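Local coordinates for molybdopterin biosynthesis moeA protein (Pyrococcus horikoshii, PDB 1WU2) that probably takes part in the late steps of molybdenum cofactor biosynthesis, where MoeA proteins promote the insertion of molybdenum into molybdopterin, at residues A[79-85]-A[98-104]; A[156-160]-A[320-324]; A[227-231]-A[245-250]. All coordinates share one frame. Residues are numbered along the deposited sequence.

Interaction 1. Residues A[79-85]-A[98-104]; sequences LTVIEEV and GKAIKVL
Strands 79-84 and 99-103 run in the same direction, their short axes 4.5 Å apart at closest and 46° from parallel. Thr-80 pairs with Lys-99, Val-81 with Ala-100 and Glu-84 with Lys-102, so two residues, Ile-82 and Glu-83, stand opposite the single Ile-101 in a beta bulge, Ile-82 turning helical (-88/-20). The bonds Thr-80 N to Gly-98 O (3.0 Å) and Val-85 N to Lys-102 O (3.1 Å) are sound; between them, Ala-100 N to Thr-80 O (3.0 Å), Ile-82 N to Ala-100 O (3.3 Å) and Lys-102 N to Glu-83 O (3.0 Å) are weak. Gly-98, preceding the strand, has positive phi. Val-81, Glu-84, Ala-100 and Lys-102 share one face, Thr-80, Glu-83, Lys-99 and Ile-101 the other. Ile-82 (chi1 p) brings CG1 within 3.8 Å of Ile-101 CG1; Val-85 CG2 is 3.8 Å from Ile-101 CG2. Glu-84 is salt-bridged to Arg-124; Lys-102 NZ is hydrogen-bonded to Gln-119. The pair sits mid-sheet in the MoeA N-terminal region, between antiparallel strands 60-63 and 128-131.

Interaction 2. Residues A[156-160]-A[320-324]; sequences RKGTI and GAQNY
Two glycines meet with backbone against backbone: Gly-158 CA lies 3.2 Å from Gly-320 O, and a beta carbon on Gly-158 would clash with that oxygen. The CA atoms of Gly-158 and Ala-321 are 4.5 Å apart. Each glycine also has positive phi. Gly-158 (96/-8) is the third residue of a type II beta turn from Arg-156 to Thr-159, in which Thr-159 OG1 donates to Arg-156 O at 2.7 Å. Gly-320 (64/33) is the C-prime residue of a Schellman motif ending helix 300-319. The contact thus illustrates a helix terminus docked on a tight turn, and it joins a turn of the MoeA N-terminal region to the loop between helix 300-319 and strand 327-332. One direct hydrogen bond fixes the docking, Gln-322 N to Gly-158 O at 3.0 Å. Two waters flank it: one links Lys-157 NZ to Gly-320 O (2.9 Å to each), the other Ile-160 N (2.8 Å) to Gln-322 O (2.4 Å). Lys-157, extended in t rotamers as far as chi3, also forms a salt bridge with Glu-23. Ile-160 (chi1 m, chi2 t) points across the gap, placing CD1 3.9 Å from Tyr-324 CB and 4.4 Å from Ala-321 CB. All three of these side chains rest on Phe-224, while Tyr-324 OH is hydrogen-bonded to His-313 and Asn-323 packs on Tyr-349 of the second subunit.

Interaction 3. Residues A[227-231]-A[245-250]; sequences PILYG and EKAKNE
Tyr-230 is the hub, with far more surface covered here than any other residue. It projects from strand 227-231 toward helix 245-249, which runs nearly antiparallel to it (163°) with the axes 10.9 Å apart at closest. With chi1 m and chi2 near -90°, one face of its ring is covered by Lys-246, whose CG sits 3.4 Å from the ring centroid and 13° off the normal, a CH-pi contact. The lysine amine continues to a salt bridge with Glu-242. Such packing is characteristic of a beta-alpha-beta crossover: the chain leaves strand 226-233, outermost in this chain's sheet, passes through this helix and returns in parallel strand 252-255, with strand 184-190 between the two. Glu-250, the first residue beyond the helix, accepts a hydrogen bond from Tyr-230 OH at OE1 (2.7 Å), and Asn-249 ND2 donates to Tyr-230 OH (3.2 Å). Ile-228 faces the same way, its CG2 3.1 Å from Glu-250 OE1, whereas Leu-229 points away and packs against helix 212-222.

In the fold
From the N terminus, interaction 1 comes first: residues 86-97, without helix or strand, leave and rejoin one sheet of the N-terminal region, a local closure complete before the others begin. Interaction 2 then opens at 156-160 and closes only after 159 residues, at 320-324, bringing the turn after strand 153-155 against the exit of helix 300-319. Within that long excursion lies interaction 3, whose segments are separated by 13 residues, part of the crossover from strand 226-233 to strand 252-255. Centres of interactions 2 and 3 are 26 Å apart, whereas interaction 1 lies 49 Å from interaction 2 and 72 Å from interaction 3, as befits an elongated, multidomain chain.

Interaction 1. Residues A[79-85]-A[98-104]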
loop_
_atom_site.group_PDB
_atom_site.type_symbol
_atom_site.label_atom_id
_atom_site.label_comp_id
_atom_site.label_asym_id
_atom_site.label_seq_id
_atom_site.Cartn_x
_atom_site.Cartn_y
_atom_site.Cartn_z
ATOM N N LEU A 79 -22.285 42.063 -31.215
ATOM C CA LEU A 79 -22.595 40.838 -31.949
ATOM C C LEU A 79 -24.110 40.636 -31.979
ATOM O O LEU A 79 -24.835 41.220 -31.178
ATOM C CB LEU A 79 -21.915 39.627 -31.304
ATOM C CG LEU A 79 -20.411 39.739 -31.036
ATOM C CD1 LEU A 79 -19.938 38.570 -30.187
ATOM C CD2 LEU A 79 -19.621 39.811 -32.340
ATOM N N THR A 80 -24.579 39.807 -32.908
ATOM C CA THR A 80 -26.006 39.548 -33.073
ATOM C C THR A 80 -26.316 38.084 -32.751
ATOM O O THR A 80 -25.666 37.175 -33.264
ATOM C CB THR A 80 -26.452 39.888 -34.515
ATOM O OG1 THR A 80 -25.928 41.165 -34.906
ATOM C CG2 THR A 80 -27.963 40.075 -34.591
ATOM N N VAL A 81 -27.312 37.874 -31.894
ATOM C CA VAL A 81 -27.736 36.539 -31.487
ATOM C C VAL A 81 -28.765 35.992 -32.481
ATOM O O VAL A 81 -29.930 36.404 -32.477
ATOM C CB VAL A 81 -28.324 36.549 -30.054
ATOM C CG1 VAL A 81 -28.684 35.134 -29.597
ATOM C CG2 VAL A 81 -27.340 37.189 -29.080
ATOM N N ILE A 82 -28.316 35.066 -33.330
ATOM C CA ILE A 82 -29.158 34.441 -34.356
ATOM C C ILE A 82 -29.904 33.196 -33.863
ATOM O O ILE A 82 -30.886 32.781 -34.478
ATOM C CB ILE A 82 -28.310 34.064 -35.600
ATOM C CG1 ILE A 82 -27.380 32.873 -35.282
ATOM C CG2 ILE A 82 -27.570 35.301 -36.129
ATOM C CD1 ILE A 82 -26.074 32.829 -36.062
ATOM N N GLU A 83 -29.427 32.589 -32.780
ATOM C CA GLU A 83 -30.049 31.373 -32.253
ATOM C C GLU A 83 -29.819 31.182 -30.755
ATOM O O GLU A 83 -28.825 31.643 -30.199
ATOM C CB GLU A 83 -29.532 30.140 -33.004
ATOM C CG GLU A 83 -30.145 28.825 -32.535
ATOM C CD GLU A 83 -29.718 27.629 -33.358
ATOM O OE1 GLU A 83 -28.572 27.615 -33.852
ATOM O OE2 GLU A 83 -30.533 26.691 -33.496
ATOM N N GLU A 84 -30.767 30.500 -30.120
ATOM C CA GLU A 84 -30.616 30.006 -28.762
ATOM C C GLU A 84 -30.932 28.514 -28.766
ATOM O O GLU A 84 -32.072 28.113 -29.010
ATOM C CB GLU A 84 -31.556 30.749 -27.812
ATOM C CG GLU A 84 -31.422 32.261 -27.882
ATOM C CD GLU A 84 -32.112 32.967 -26.732
ATOM O OE1 GLU A 84 -33.109 32.429 -26.204
ATOM O OE2 GLU A 84 -31.654 34.066 -26.361
ATOM N N VAL A 85 -29.910 27.701 -28.511
ATOM C CA VAL A 85 -30.024 26.249 -28.563
ATOM C C VAL A 85 -30.661 25.755 -27.264
ATOM O O VAL A 85 -30.101 25.979 -26.191
ATOM C CB VAL A 85 -28.636 25.583 -28.741
ATOM C CG1 VAL A 85 -28.763 24.067 -28.861
ATOM C CG2 VAL A 85 -27.908 26.154 -29.956
ATOM N N GLY A 98 -19.327 38.722 -36.579
ATOM C CA GLY A 98 -20.298 39.581 -35.927
ATOM C C GLY A 98 -21.504 38.852 -35.365
ATOM O O GLY A 98 -22.523 39.483 -35.085
ATOM N N LYS A 99 -21.390 37.537 -35.187
ATOM C CA LYS A 99 -22.523 36.706 -34.771
ATOM C C LYS A 99 -22.243 35.972 -33.461
ATOM O O LYS A 99 -21.114 35.955 -32.973
ATOM C CB LYS A 99 -22.875 35.687 -35.862
ATOM C CG LYS A 99 -23.071 36.277 -37.257
ATOM C CD LYS A 99 -24.462 36.864 -37.434
ATOM C CE LYS A 99 -24.673 37.389 -38.851
ATOM N NZ LYS A 99 -25.036 38.833 -38.869
ATOM N N ALA A 100 -23.288 35.359 -32.913
ATOM C CA ALA A 100 -23.213 34.653 -31.635
ATOM C C ALA A 100 -24.418 33.727 -31.457
ATOM O O ALA A 100 -25.511 34.032 -31.927
ATOM C CB ALA A 100 -23.141 35.649 -30.484
ATOM N N ILE A 101 -24.216 32.600 -30.779
ATOM C CA ILE A 101 -25.286 31.625 -30.552
ATOM C C ILE A 101 -25.327 31.222 -29.084
ATOM O O ILE A 101 -24.424 30.550 -28.601
ATOM C CB ILE A 101 -25.080 30.369 -31.445
ATOM C CG1 ILE A 101 -25.288 30.728 -32.918
ATOM C CG2 ILE A 101 -26.035 29.237 -31.031
ATOM C CD1 ILE A 101 -24.925 29.620 -33.885
ATOM N N LYS A 102 -26.377 31.633 -28.380
ATOM C CA LYS A 102 -26.575 31.233 -26.989
ATOM C C LYS A 102 -26.565 29.714 -26.835
ATOM O O LYS A 102 -27.320 29.012 -27.506
ATOM C CB LYS A 102 -27.895 31.789 -26.446
ATOM C CG LYS A 102 -27.997 31.768 -24.927
ATOM C CD LYS A 102 -29.201 32.568 -24.442
ATOM C CE LYS A 102 -29.049 32.997 -22.992
ATOM N NZ LYS A 102 -29.225 31.852 -22.068
ATOM N N VAL A 103 -25.692 29.221 -25.961
ATOM C CA VAL A 103 -25.631 27.802 -25.625
ATOM C C VAL A 103 -25.686 27.590 -24.113
ATOM O O VAL A 103 -25.562 28.532 -23.337
ATOM C CB VAL A 103 -24.348 27.142 -26.183
ATOM C CG1 VAL A 103 -24.400 27.081 -27.699
ATOM C CG2 VAL A 103 -23.081 27.874 -25.711
ATOM N N LEU A 104 -25.897 26.342 -23.711
ATOM C CA LEU A 104 -25.783 25.936 -22.313
ATOM C C LEU A 104 -24.535 25.077 -22.149
ATOM O O LEU A 104 -23.923 24.671 -23.136
ATOM C CB LEU A 104 -27.021 25.149 -21.883
ATOM C CG LEU A 104 -28.329 25.947 -21.853
ATOM C CD1 LEU A 104 -29.533 25.012 -21.869
ATOM C CD2 LEU A 104 -28.381 26.863 -20.636
HETATM O O HOH W 1 -23.094 42.087 -36.742
#

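Interaction 2. Residues A[156-160]-A[320-324]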
loop_
_atom_site.group_PDB
_atom_site.type_symbol
_atom_site.label_atom_id
_atom_site.label_comp_id
_atom_site.label_asym_id
_atom_site.label_seq_id
_atom_site.Cartn_x
_atom_site.Cartn_y
_atom_site.Cartn_z
ATOM N N ARG A 156 -0.356 2.590 -18.509
ATOM C CA ARG A 156 0.833 1.895 -18.991
ATOM C C ARG A 156 0.871 0.459 -18.500
ATOM O O ARG A 156 0.227 0.110 -17.509
ATOM C CB ARG A 156 2.112 2.603 -18.529
ATOM C CG ARG A 156 2.236 4.056 -18.957
ATOM C CD ARG A 156 2.625 4.249 -20.410
ATOM N NE ARG A 156 2.542 5.658 -20.802
ATOM C CZ ARG A 156 2.504 6.100 -22.059
ATOM N NH1 ARG A 156 2.554 5.254 -23.085
ATOM N NH2 ARG A 156 2.422 7.407 -22.295
ATOM N N LYS A 157 1.652 -0.357 -19.203
ATOM C CA LYS A 157 1.944 -1.726 -18.804
ATOM C C LYS A 157 2.723 -1.713 -17.490
ATOM O O LYS A 157 3.639 -0.914 -17.315
ATOM C CB LYS A 157 2.768 -2.416 -19.900
ATOM C CG LYS A 157 3.230 -3.837 -19.582
ATOM C CD LYS A 157 4.323 -4.295 -20.553
ATOM C CE LYS A 157 4.701 -5.757 -20.342
ATOM N NZ LYS A 157 5.000 -6.077 -18.913
ATOM N N GLY A 158 2.346 -2.596 -16.571
ATOM C CA GLY A 158 3.000 -2.697 -15.277
ATOM C C GLY A 158 2.294 -1.917 -14.182
ATOM O O GLY A 158 2.636 -2.040 -13.008
ATOM N N THR A 159 1.300 -1.121 -14.564
ATOM C CA THR A 159 0.524 -0.345 -13.609
ATOM C C THR A 159 -0.178 -1.276 -12.628
ATOM O O THR A 159 -0.731 -2.298 -13.025
ATOM C CB THR A 159 -0.510 0.525 -14.351
ATOM O OG1 THR A 159 0.167 1.473 -15.183
ATOM C CG2 THR A 159 -1.314 1.391 -13.382
ATOM N N ILE A 160 -0.131 -0.913 -11.348
ATOM C CA ILE A 160 -0.824 -1.642 -10.294
ATOM C C ILE A 160 -2.126 -0.894 -10.082
ATOM O O ILE A 160 -2.123 0.232 -9.592
ATOM C CB ILE A 160 0.013 -1.687 -8.993
ATOM C CG1 ILE A 160 1.393 -2.299 -9.255
ATOM C CG2 ILE A 160 -0.703 -2.506 -7.913
ATOM C CD1 ILE A 160 2.412 -1.965 -8.186
ATOM N N GLY A 320 6.244 -7.581 -14.163
ATOM C CA GLY A 320 6.627 -6.286 -14.699
ATOM C C GLY A 320 6.040 -5.106 -13.940
ATOM O O GLY A 320 5.753 -4.068 -14.535
ATOM N N ALA A 321 5.866 -5.268 -12.630
ATOM C CA ALA A 321 5.285 -4.232 -11.780
ATOM C C ALA A 321 6.124 -2.961 -11.772
ATOM O O ALA A 321 7.352 -3.015 -11.677
ATOM C CB ALA A 321 5.117 -4.748 -10.358
ATOM N N GLN A 322 5.442 -1.825 -11.880
ATOM C CA GLN A 322 6.068 -0.511 -11.801
ATOM C C GLN A 322 5.538 0.208 -10.567
ATOM O O GLN A 322 4.351 0.123 -10.265
ATOM C CB GLN A 322 5.764 0.304 -13.063
ATOM C CG GLN A 322 7.012 0.785 -13.815
ATOM C CD GLN A 322 7.506 -0.195 -14.863
ATOM O OE1 GLN A 322 8.358 0.150 -15.685
ATOM N NE2 GLN A 322 6.978 -1.414 -14.843
ATOM N N ASN A 323 6.427 0.895 -9.850
ATOM C CA ASN A 323 6.059 1.683 -8.672
ATOM C C ASN A 323 5.417 0.825 -7.581
ATOM O O ASN A 323 4.325 1.124 -7.091
ATOM C CB ASN A 323 5.138 2.849 -9.065
ATOM C CG ASN A 323 5.761 3.763 -10.107
ATOM O OD1 ASN A 323 5.162 4.041 -11.145
ATOM N ND2 ASN A 323 6.965 4.247 -9.825
ATOM N N TYR A 324 6.118 -0.242 -7.212
ATOM C CA TYR A 324 5.641 -1.203 -6.214
ATOM C C TYR A 324 6.237 -0.943 -4.822
ATOM O O TYR A 324 6.048 -1.739 -3.895
ATOM C CB TYR A 324 5.944 -2.642 -6.667
ATOM C CG TYR A 324 7.412 -2.956 -6.909
ATOM C CD1 TYR A 324 8.007 -2.695 -8.142
ATOM C CD2 TYR A 324 8.194 -3.533 -5.916
ATOM C CE1 TYR A 324 9.349 -2.985 -8.373
ATOM C CE2 TYR A 324 9.538 -3.830 -6.138
ATOM C CZ TYR A 324 10.106 -3.553 -7.368
ATOM O OH TYR A 324 11.431 -3.843 -7.591
HETATM O O HOH W 2 6.161 -3.863 -17.388
HETATM O O HOH W 3 1.956 0.612 -10.273
#

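Interaction 3. Residues A[227-231]-A[245-250]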
loop_
_atom_site.group_PDB
_atom_site.type_symbol
_atom_site.label_atom_id
_atom_site.label_comp_id
_atom_site.label_asym_id
_atom_site.label_seq_id
_atom_site.Cartn_x
_atom_site.Cartn_y
_atom_site.Cartn_z
ATOM N N PRO A 227 0.555 -17.817 -3.165
ATOM C CA PRO A 227 1.328 -18.770 -2.361
ATOM C C PRO A 227 0.690 -20.156 -2.364
ATOM O O PRO A 227 -0.534 -20.266 -2.301
ATOM C CB PRO A 227 1.283 -18.163 -0.959
ATOM C CG PRO A 227 0.014 -17.409 -0.920
ATOM C CD PRO A 227 -0.238 -16.909 -2.318
ATOM N N ILE A 228 1.521 -21.191 -2.446
ATOM C CA ILE A 228 1.060 -22.571 -2.424
ATOM C C ILE A 228 1.831 -23.330 -1.347
ATOM O O ILE A 228 3.049 -23.475 -1.437
ATOM C CB ILE A 228 1.248 -23.216 -3.811
ATOM C CG1 ILE A 228 0.200 -22.672 -4.791
ATOM C CG2 ILE A 228 1.127 -24.739 -3.738
ATOM C CD1 ILE A 228 0.748 -22.371 -6.153
ATOM N N LEU A 229 1.108 -23.812 -0.340
ATOM C CA LEU A 229 1.705 -24.468 0.817
ATOM C C LEU A 229 1.984 -25.936 0.542
ATOM O O LEU A 229 1.101 -26.667 0.090
ATOM C CB LEU A 229 0.770 -24.381 2.024
ATOM C CG LEU A 229 0.450 -22.999 2.600
ATOM C CD1 LEU A 229 -0.748 -22.367 1.898
ATOM C CD2 LEU A 229 0.199 -23.116 4.102
ATOM N N TYR A 230 3.212 -26.363 0.823
ATOM C CA TYR A 230 3.564 -27.779 0.828
ATOM C C TYR A 230 3.793 -28.283 2.257
ATOM O O TYR A 230 4.115 -29.451 2.464
ATOM C CB TYR A 230 4.786 -28.022 -0.054
ATOM C CG TYR A 230 4.509 -27.727 -1.508
ATOM C CD1 TYR A 230 4.084 -28.731 -2.375
ATOM C CD2 TYR A 230 4.651 -26.442 -2.013
ATOM C CE1 TYR A 230 3.818 -28.463 -3.712
ATOM C CE2 TYR A 230 4.386 -26.162 -3.346
ATOM C CZ TYR A 230 3.967 -27.179 -4.193
ATOM O OH TYR A 230 3.706 -26.915 -5.519
ATOM N N GLY A 231 3.615 -27.394 3.233
ATOM C CA GLY A 231 3.613 -27.758 4.639
ATOM C C GLY A 231 4.977 -27.805 5.301
ATOM O O GLY A 231 6.005 -27.554 4.670
ATOM N N GLU A 245 8.792 -31.549 -6.889
ATOM C CA GLU A 245 7.366 -31.304 -7.132
ATOM C C GLU A 245 7.029 -29.809 -7.159
ATOM O O GLU A 245 6.163 -29.381 -7.919
ATOM C CB GLU A 245 6.503 -32.000 -6.070
ATOM C CG GLU A 245 5.008 -32.004 -6.388
ATOM C CD GLU A 245 4.142 -32.430 -5.214
ATOM O OE1 GLU A 245 2.912 -32.202 -5.273
ATOM O OE2 GLU A 245 4.680 -32.990 -4.235
ATOM N N LYS A 246 7.723 -29.028 -6.334
ATOM C CA LYS A 246 7.469 -27.594 -6.207
ATOM C C LYS A 246 7.935 -26.848 -7.441
ATOM O O LYS A 246 7.235 -25.976 -7.935
ATOM C CB LYS A 246 8.179 -27.012 -4.982
ATOM C CG LYS A 246 7.502 -27.332 -3.677
ATOM C CD LYS A 246 7.468 -28.830 -3.429
ATOM C CE LYS A 246 7.376 -29.205 -1.969
ATOM N NZ LYS A 246 8.605 -29.911 -1.502
ATOM N N ALA A 247 9.123 -27.201 -7.926
ATOM C CA ALA A 247 9.721 -26.556 -9.090
ATOM C C ALA A 247 8.896 -26.796 -10.355
ATOM O O ALA A 247 8.829 -25.932 -11.231
ATOM C CB ALA A 247 11.152 -27.047 -9.283
ATOM N N LYS A 248 8.269 -27.970 -10.435
ATOM C CA LYS A 248 7.380 -28.313 -11.543
ATOM C C LYS A 248 6.068 -27.534 -11.442
ATOM O O LYS A 248 5.641 -26.903 -12.407
ATOM C CB LYS A 248 7.082 -29.817 -11.553
ATOM C CG LYS A 248 8.300 -30.722 -11.750
ATOM C CD LYS A 248 9.117 -30.334 -12.977
ATOM C CE LYS A 248 9.978 -31.489 -13.483
ATOM N NZ LYS A 248 9.495 -32.009 -14.795
ATOM N N ASN A 249 5.445 -27.579 -10.268
ATOM C CA ASN A 249 4.151 -26.935 -10.029
ATOM C C ASN A 249 4.200 -25.404 -10.073
ATOM O O ASN A 249 3.187 -24.766 -10.361
ATOM C CB ASN A 249 3.591 -27.356 -8.662
ATOM C CG ASN A 249 3.076 -28.792 -8.636
ATOM O OD1 ASN A 249 3.101 -29.501 -9.644
ATOM N ND2 ASN A 249 2.600 -29.224 -7.469
ATOM N N GLU A 250 5.367 -24.824 -9.793
ATOM C CA GLU A 250 5.489 -23.381 -9.574
ATOM C C GLU A 250 6.527 -22.699 -10.446
ATOM O O GLU A 250 7.387 -23.342 -11.045
ATOM C CB GLU A 250 5.851 -23.098 -8.117
ATOM C CG GLU A 250 4.656 -22.919 -7.204
ATOM C CD GLU A 250 4.472 -24.058 -6.242
ATOM O OE1 GLU A 250 3.324 -24.281 -5.823
ATOM O OE2 GLU A 250 5.465 -24.731 -5.901
#